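Local coordinates for probable leucine/isoleucine/valine-binding protein (Rhodopirellula baltica, PDB 4KV7) that probably binds a small ligand, perhaps a branched-chain amino acid, as a periplasmic binding protein of the leucine-binding family, at residues R135-M145 / Q244-G252; I154-F162 / F173-Q184. The protein carries 1 engineered substitution. All coordinates share one frame; numbering follows the deposited sequence.

Interaction 1: R135-M145 / Q244-G252. With FMT (formic acid), chain B.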
# COMPACT_ATOMS: atom_id res chain seq x y z
N ARG A 135 -7.28 -1.34 1.86
CA ARG A 135 -6.81 0.03 2.00
C ARG A 135 -7.58 1.07 1.20
O ARG A 135 -8.15 0.79 0.15
CB ARG A 135 -5.33 0.13 1.64
CG ARG A 135 -5.00 -0.36 0.23
CD ARG A 135 -3.91 0.45 -0.47
NE ARG A 135 -2.61 0.28 0.18
CZ ARG A 135 -1.55 1.03 -0.05
NH1 ARG A 135 -0.43 0.81 0.62
NH2 ARG A 135 -1.60 2.01 -0.95
N ALA A 136 -7.55 2.29 1.72
CA ALA A 136 -8.00 3.47 0.99
C ALA A 136 -7.24 3.59 -0.32
O ALA A 136 -6.16 3.00 -0.50
CB ALA A 136 -7.78 4.71 1.84
N SER A 137 -7.79 4.36 -1.24
CA SER A 137 -7.28 4.50 -2.59
C SER A 137 -6.34 5.69 -2.77
O SER A 137 -6.29 6.59 -1.93
CB SER A 137 -8.45 4.66 -3.55
OG SER A 137 -9.00 5.96 -3.38
N TYR A 138 -5.64 5.71 -3.90
CA TYR A 138 -4.82 6.88 -4.24
C TYR A 138 -5.69 8.12 -4.45
O TYR A 138 -5.28 9.24 -4.13
CB TYR A 138 -3.91 6.65 -5.46
CG TYR A 138 -2.88 5.55 -5.28
CD1 TYR A 138 -2.17 5.42 -4.08
CD2 TYR A 138 -2.63 4.65 -6.29
CE1 TYR A 138 -1.23 4.41 -3.92
CE2 TYR A 138 -1.70 3.65 -6.14
CZ TYR A 138 -1.01 3.53 -4.95
OH TYR A 138 -0.10 2.52 -4.73
N ALA A 139 -6.89 7.93 -5.01
CA ALA A 139 -7.82 9.05 -5.15
C ALA A 139 -8.12 9.65 -3.78
O ALA A 139 -8.16 10.88 -3.63
CB ALA A 139 -9.10 8.59 -5.83
N GLU A 140 -8.35 8.80 -2.79
CA GLU A 140 -8.62 9.28 -1.44
C GLU A 140 -7.41 9.95 -0.79
O GLU A 140 -7.55 10.97 -0.12
CB GLU A 140 -9.19 8.14 -0.59
CG GLU A 140 -10.60 7.76 -1.06
CD GLU A 140 -11.11 6.41 -0.57
OE1 GLU A 140 -10.31 5.49 -0.32
OE2 GLU A 140 -12.34 6.27 -0.46
N GLU A 141 -6.22 9.40 -0.99
CA GLU A 141 -5.02 10.02 -0.43
C GLU A 141 -4.77 11.39 -1.03
O GLU A 141 -4.50 12.36 -0.31
CB GLU A 141 -3.78 9.15 -0.63
CG GLU A 141 -3.79 7.83 0.12
CD GLU A 141 -2.48 7.10 -0.02
OE1 GLU A 141 -1.43 7.66 0.34
OE2 GLU A 141 -2.47 5.95 -0.52
N THR A 142 -4.85 11.46 -2.35
CA THR A 142 -4.57 12.72 -3.05
C THR A 142 -5.63 13.78 -2.78
O THR A 142 -5.31 14.96 -2.73
CB THR A 142 -4.35 12.53 -4.57
OG1 THR A 142 -5.49 11.88 -5.15
CG2 THR A 142 -3.07 11.73 -4.85
N ALA A 143 -6.88 13.36 -2.61
CA ALA A 143 -7.92 14.31 -2.25
C ALA A 143 -7.61 14.93 -0.89
O ALA A 143 -7.76 16.14 -0.70
CB ALA A 143 -9.29 13.62 -2.23
N ALA A 144 -7.21 14.10 0.07
CA ALA A 144 -6.88 14.61 1.40
C ALA A 144 -5.73 15.62 1.34
O ALA A 144 -5.80 16.68 1.95
CB ALA A 144 -6.55 13.47 2.33
N MSE A 145 -4.69 15.29 0.57
CA MSE A 145 -3.56 16.18 0.41
C MSE A 145 -3.96 17.51 -0.22
O MSE A 145 -3.61 18.58 0.29
CB MSE A 145 -2.50 15.53 -0.49
CG MSE A 145 -1.80 14.33 0.07
SE MSE A 145 -0.67 13.68 -1.32
CE MSE A 145 0.42 12.39 -0.32
N GLN A 244 7.09 21.98 -0.33
CA GLN A 244 6.56 20.94 0.56
C GLN A 244 6.42 19.66 -0.24
O GLN A 244 5.68 19.62 -1.23
CB GLN A 244 5.20 21.36 1.10
CG GLN A 244 4.53 20.28 1.93
CD GLN A 244 5.26 20.00 3.23
OE1 GLN A 244 5.36 20.87 4.09
NE2 GLN A 244 5.76 18.78 3.38
N PHE A 245 7.13 18.61 0.17
CA PHE A 245 7.00 17.30 -0.46
C PHE A 245 5.96 16.48 0.28
O PHE A 245 5.92 16.49 1.51
CB PHE A 245 8.34 16.56 -0.47
CG PHE A 245 9.35 17.15 -1.41
CD1 PHE A 245 9.22 16.97 -2.78
CD2 PHE A 245 10.43 17.89 -0.93
CE1 PHE A 245 10.14 17.49 -3.65
CE2 PHE A 245 11.35 18.42 -1.81
CZ PHE A 245 11.20 18.22 -3.18
N LEU A 246 5.12 15.79 -0.47
CA LEU A 246 4.11 14.90 0.12
C LEU A 246 4.18 13.55 -0.57
O LEU A 246 4.05 13.47 -1.79
CB LEU A 246 2.70 15.45 -0.05
CG LEU A 246 2.45 16.85 0.52
CD1 LEU A 246 2.64 17.94 -0.54
CD2 LEU A 246 1.06 16.94 1.13
N ALA A 247 4.36 12.49 0.20
CA ALA A 247 4.51 11.14 -0.33
C ALA A 247 3.23 10.35 -0.12
O ALA A 247 2.68 10.34 0.99
CB ALA A 247 5.66 10.44 0.36
N VAL A 248 2.76 9.67 -1.15
CA VAL A 248 1.65 8.74 -0.95
C VAL A 248 2.14 7.50 -0.21
O VAL A 248 3.35 7.26 -0.07
CB VAL A 248 0.93 8.35 -2.26
CG1 VAL A 248 0.35 9.58 -2.95
CG2 VAL A 248 1.84 7.57 -3.19
N SER A 249 1.19 6.70 0.24
CA SER A 249 1.46 5.52 1.05
C SER A 249 2.51 4.58 0.44
O SER A 249 3.39 4.07 1.14
CB SER A 249 0.15 4.75 1.24
OG SER A 249 -0.39 4.42 -0.02
N PHE A 250 2.38 4.34 -0.86
CA PHE A 250 3.17 3.35 -1.57
C PHE A 250 4.65 3.71 -1.62
O PHE A 250 5.48 2.82 -1.81
CB PHE A 250 2.62 3.21 -3.00
CG PHE A 250 3.18 2.05 -3.78
CD1 PHE A 250 4.34 2.19 -4.54
CD2 PHE A 250 2.53 0.82 -3.78
CE1 PHE A 250 4.85 1.13 -5.26
CE2 PHE A 250 3.04 -0.24 -4.49
CZ PHE A 250 4.21 -0.09 -5.23
N VAL A 251 5.00 4.98 -1.46
CA VAL A 251 6.41 5.38 -1.49
C VAL A 251 7.23 4.57 -0.49
O VAL A 251 8.34 4.17 -0.79
CB VAL A 251 6.56 6.89 -1.20
CG1 VAL A 251 8.03 7.29 -1.06
CG2 VAL A 251 5.90 7.70 -2.30
N GLY A 252 6.66 4.34 0.69
CA GLY A 252 7.36 3.67 1.78
C GLY A 252 8.05 4.69 2.65
O GLY A 252 9.24 4.97 2.48
C FMT B . 1.96 1.20 -7.15
O1 FMT B . 0.76 1.23 -6.85
O2 FMT B . 2.45 0.55 -8.09

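Interaction 2: I154-F162 / F173-Q184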
# COMPACT_ATOMS: atom_id res chain seq x y z
N ILE A 154 -2.19 27.31 -0.34
CA ILE A 154 -1.50 26.91 -1.55
C ILE A 154 -2.51 26.96 -2.69
O ILE A 154 -3.62 26.43 -2.56
CB ILE A 154 -0.91 25.51 -1.42
CG1 ILE A 154 0.06 25.45 -0.24
CG2 ILE A 154 -0.21 25.08 -2.72
CD1 ILE A 154 1.27 26.36 -0.38
N LYS A 155 -2.17 27.64 -3.77
CA LYS A 155 -3.08 27.75 -4.90
C LYS A 155 -3.10 26.45 -5.68
O LYS A 155 -2.09 25.76 -5.76
CB LYS A 155 -2.66 28.89 -5.81
CG LYS A 155 -2.72 30.24 -5.14
CD LYS A 155 -2.40 31.37 -6.10
CE LYS A 155 -2.86 32.71 -5.55
NZ LYS A 155 -2.33 32.96 -4.18
N PRO A 156 -4.27 26.09 -6.25
CA PRO A 156 -4.34 24.87 -7.06
C PRO A 156 -3.22 24.79 -8.11
O PRO A 156 -2.65 23.71 -8.30
CB PRO A 156 -5.71 24.98 -7.73
CG PRO A 156 -6.54 25.71 -6.72
CD PRO A 156 -5.60 26.71 -6.07
N GLU A 157 -2.89 25.91 -8.74
CA GLU A 157 -1.86 25.95 -9.78
C GLU A 157 -0.44 25.76 -9.24
O GLU A 157 0.49 25.59 -10.02
CB GLU A 157 -1.92 27.28 -10.54
CG GLU A 157 -1.38 28.48 -9.74
CD GLU A 157 -1.38 29.78 -10.54
OE1 GLU A 157 -2.04 29.83 -11.60
OE2 GLU A 157 -0.73 30.75 -10.10
N GLU A 158 -0.29 25.82 -7.92
CA GLU A 158 1.02 25.69 -7.27
C GLU A 158 1.28 24.28 -6.77
O GLU A 158 2.30 24.03 -6.10
CB GLU A 158 1.13 26.68 -6.10
CG GLU A 158 1.18 28.13 -6.54
CD GLU A 158 1.00 29.11 -5.39
OE1 GLU A 158 0.46 28.74 -4.33
OE2 GLU A 158 1.39 30.28 -5.57
N ILE A 159 0.39 23.35 -7.09
CA ILE A 159 0.54 21.96 -6.69
C ILE A 159 1.06 21.14 -7.86
O ILE A 159 0.39 21.02 -8.89
CB ILE A 159 -0.79 21.35 -6.19
CG1 ILE A 159 -1.32 22.14 -5.00
CG2 ILE A 159 -0.60 19.88 -5.82
CD1 ILE A 159 -2.74 21.77 -4.62
N GLY A 160 2.26 20.59 -7.70
CA GLY A 160 2.90 19.80 -8.74
C GLY A 160 2.98 18.33 -8.39
O GLY A 160 2.70 17.93 -7.25
N PHE A 161 3.37 17.52 -9.37
CA PHE A 161 3.39 16.07 -9.21
C PHE A 161 4.70 15.51 -9.74
O PHE A 161 5.20 15.94 -10.77
CB PHE A 161 2.22 15.45 -9.96
CG PHE A 161 0.90 15.85 -9.40
CD1 PHE A 161 0.31 17.06 -9.75
CD2 PHE A 161 0.27 15.05 -8.47
CE1 PHE A 161 -0.90 17.45 -9.19
CE2 PHE A 161 -0.93 15.44 -7.90
CZ PHE A 161 -1.51 16.64 -8.26
N PHE A 162 5.24 14.53 -9.00
CA PHE A 162 6.41 13.77 -9.43
C PHE A 162 5.98 12.32 -9.38
O PHE A 162 5.71 11.79 -8.30
CB PHE A 162 7.58 13.99 -8.48
CG PHE A 162 8.78 13.17 -8.81
CD1 PHE A 162 9.57 13.47 -9.91
CD2 PHE A 162 9.12 12.06 -8.03
CE1 PHE A 162 10.68 12.69 -10.22
CE2 PHE A 162 10.21 11.28 -8.34
CZ PHE A 162 10.99 11.60 -9.43
N PHE A 173 -1.59 10.69 -10.27
CA PHE A 173 -1.74 11.96 -10.96
C PHE A 173 -3.20 12.27 -11.25
O PHE A 173 -3.67 13.39 -11.00
CB PHE A 173 -0.94 11.95 -12.26
CG PHE A 173 -1.08 13.21 -13.05
CD1 PHE A 173 -0.50 14.40 -12.61
CD2 PHE A 173 -1.80 13.23 -14.24
CE1 PHE A 173 -0.64 15.57 -13.34
CE2 PHE A 173 -1.93 14.39 -14.97
CZ PHE A 173 -1.35 15.56 -14.52
N PHE A 174 -3.92 11.30 -11.78
CA PHE A 174 -5.33 11.52 -12.08
C PHE A 174 -6.15 11.78 -10.82
O PHE A 174 -7.09 12.58 -10.85
CB PHE A 174 -5.87 10.35 -12.90
CG PHE A 174 -5.30 10.28 -14.30
CD1 PHE A 174 -4.99 11.44 -14.99
CD2 PHE A 174 -5.04 9.06 -14.91
CE1 PHE A 174 -4.46 11.39 -16.28
CE2 PHE A 174 -4.51 8.99 -16.19
CZ PHE A 174 -4.22 10.16 -16.87
N GLY A 175 -5.79 11.14 -9.71
CA GLY A 175 -6.43 11.45 -8.44
C GLY A 175 -6.18 12.89 -8.03
O GLY A 175 -7.09 13.60 -7.59
N GLY A 176 -4.94 13.34 -8.16
CA GLY A 176 -4.61 14.72 -7.86
C GLY A 176 -5.33 15.72 -8.74
O GLY A 176 -5.84 16.74 -8.27
N LEU A 177 -5.40 15.41 -10.03
CA LEU A 177 -6.11 16.23 -11.00
C LEU A 177 -7.58 16.39 -10.62
O LEU A 177 -8.12 17.50 -10.63
CB LEU A 177 -5.99 15.61 -12.39
CG LEU A 177 -6.81 16.26 -13.50
CD1 LEU A 177 -6.38 17.70 -13.77
CD2 LEU A 177 -6.71 15.42 -14.77
N ALA A 178 -8.23 15.28 -10.29
CA ALA A 178 -9.64 15.32 -9.89
C ALA A 178 -9.82 16.17 -8.63
O ALA A 178 -10.76 16.97 -8.53
CB ALA A 178 -10.16 13.92 -9.66
N ALA A 179 -8.91 16.03 -7.68
CA ALA A 179 -9.02 16.79 -6.44
C ALA A 179 -8.83 18.29 -6.68
O ALA A 179 -9.54 19.11 -6.11
CB ALA A 179 -8.04 16.27 -5.40
N ILE A 180 -7.87 18.64 -7.53
CA ILE A 180 -7.63 20.03 -7.89
C ILE A 180 -8.85 20.62 -8.60
O ILE A 180 -9.27 21.75 -8.33
CB ILE A 180 -6.36 20.14 -8.76
CG1 ILE A 180 -5.11 19.94 -7.89
CG2 ILE A 180 -6.28 21.49 -9.46
CD1 ILE A 180 -3.83 19.69 -8.67
N ARG A 181 -9.43 19.84 -9.51
CA ARG A 181 -10.57 20.29 -10.30
C ARG A 181 -11.79 20.62 -9.47
O ARG A 181 -12.65 21.36 -9.90
CB ARG A 181 -10.92 19.26 -11.37
CG ARG A 181 -10.03 19.35 -12.57
CD ARG A 181 -10.41 18.37 -13.65
NE ARG A 181 -9.87 18.80 -14.93
CZ ARG A 181 -9.56 17.99 -15.94
NH1 ARG A 181 -9.73 16.68 -15.83
NH2 ARG A 181 -9.08 18.51 -17.06
N ARG A 182 -11.88 20.08 -8.27
CA ARG A 182 -12.99 20.42 -7.41
C ARG A 182 -12.87 21.86 -6.93
O ARG A 182 -13.87 22.50 -6.63
CB ARG A 182 -13.00 19.47 -6.22
CG ARG A 182 -14.38 19.12 -5.72
CD ARG A 182 -14.29 18.05 -4.62
NE ARG A 182 -13.52 18.53 -3.48
CZ ARG A 182 -13.94 19.44 -2.62
NH1 ARG A 182 -13.15 19.83 -1.63
NH2 ARG A 182 -15.15 19.98 -2.74
N HIS A 183 -11.64 22.37 -6.88
CA HIS A 183 -11.36 23.73 -6.44
C HIS A 183 -11.23 24.74 -7.57
O HIS A 183 -11.49 25.92 -7.39
CB HIS A 183 -10.08 23.77 -5.60
CG HIS A 183 -10.18 22.99 -4.34
ND1 HIS A 183 -10.88 23.45 -3.24
CD2 HIS A 183 -9.70 21.77 -4.00
CE1 HIS A 183 -10.81 22.55 -2.28
NE2 HIS A 183 -10.10 21.52 -2.71
N GLN A 184 -10.80 24.27 -8.73
CA GLN A 184 -10.52 25.19 -9.84
C GLN A 184 -10.51 24.42 -11.14
O GLN A 184 -9.86 23.38 -11.23
CB GLN A 184 -9.15 25.85 -9.63
CG GLN A 184 -8.79 26.85 -10.72
CD GLN A 184 -7.42 27.49 -10.51
OE1 GLN A 184 -7.03 27.76 -9.38
NE2 GLN A 184 -6.71 27.73 -11.59
O HOH W 1 -4.38 28.30 -8.86
O HOH W 2 -4.20 29.31 -12.51

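Interaction 1: R135-M145 / Q244-G252
Met145, a selenomethionine, lays its terminal methyl over the end of strand 244-247, where helix 138-151 covers the mixed, largely parallel sheet of one lobe of this periplasmic-binding-protein fold. Its chain is extended past CG (chi2 176°), which carries CE to 3.8 Å from Leu246 CB and to 3.3 Å from the backbone O of Ala247. Met145 and Leu246 run past each other in opposite directions. Val248 closes the other side of this apolar patch, its CG1 branch lying 3.8 Å from Met145 CE, while Glu141 OE1 comes close to its CA and CB.

One residue on, the contact turns polar. Glu141 grips Ser249 with both carboxylate oxygens: OE1 receives Ser249 N at 2.8 Å through its syn lone pair, and OE2 accepts from Ser249 OG at 2.6 Å, met on the syn side but tilted 19° from the carboxylate plane. This twofold hold probably helps to set the backbone just after the strand. Arg135 NH2 adds a weak, bent bond to the same hydroxyl; its NE pairs with Glu305. Glu141 OE1 is further bonded to Thr270. Beyond Ser249, a formic acid molecule, probably from the crystallisation liquor, sits with its carbon over one face of the Phe250 ring. Tyr138 OH lies 3.3 Å from Phe250 CD2. The same Tyr138 OH donates to O1 of the formic acid (FMT O1) at 2.6 Å.

Interaction 2: I154-F162 / F173-Q184
Pro156 starts the contact, its ring packed against both Ile180 and Gln184 near the C-terminal end of helix 167-183. Strand 159-164 and this helix are the first two elements of a beta-alpha-beta unit completed by strand 193-196; strand 159-162 and helix 173-183 run antiparallel (171°) with axes 9.7 Å apart at closest. Pro156 CB meets Ile180 CG2 at 3.9 Å, while CG has Gln184 OE1 at 3.4 Å. The fully extended Gln184 chain, with CG opposite the backbone N (chi1 -178°), crosses the proline at about a right angle. At Glu157, a water accepts from the backbone N and donates to Gln184 OE1, each at 2.8 Å, bridging the segments at the outer end of the contact.

Ile159, the first strand residue, adds a looser touch, its CB lying 4.3 Å from Ile180 CD1. Phe161, the residue most covered by the helix, packs in three ways. One face of its ring takes the edge of Phe173 in a T-shaped pair, with planes at 87° and Phe173 CD1 3.8 Å from Phe161 CG. Ile180 CD1 lies at the ring's edge, in its plane, 3.7 Å from Phe161 CE1. Gly176 CA approaches Phe161 CZ equally closely, an approach made possible because this helix position bears no side chain.

Apolar and aromatic contacts thus join strand to helix directly, so the fit probably rests mainly on how the side chains are shaped, while polar groups bridge the segments through water at one end.

Overall arrangement
Both contacts lie in the same lobe, where helices 138-151 and 167-183 cover the shared sheet side by side; Met145, Ile159 and Phe161 all touch Ile221 of strand 219-223. Interaction 1 is the deeper, its centre about 10 Å from the centre of the chain with every touching residue buried, and it combines apolar packing with a carboxylate-serine network near the bound formic acid. Interaction 2, its centre about 22 Å from the centre of the chain, is mostly apolar and aromatic, with a partly exposed, water-bridged end. The helices meet directly: Ala143 CA is 3.7 Å from Ala179 CB, and Thr142 packs against Gly175 and Gly176, thereby linking the two contacts.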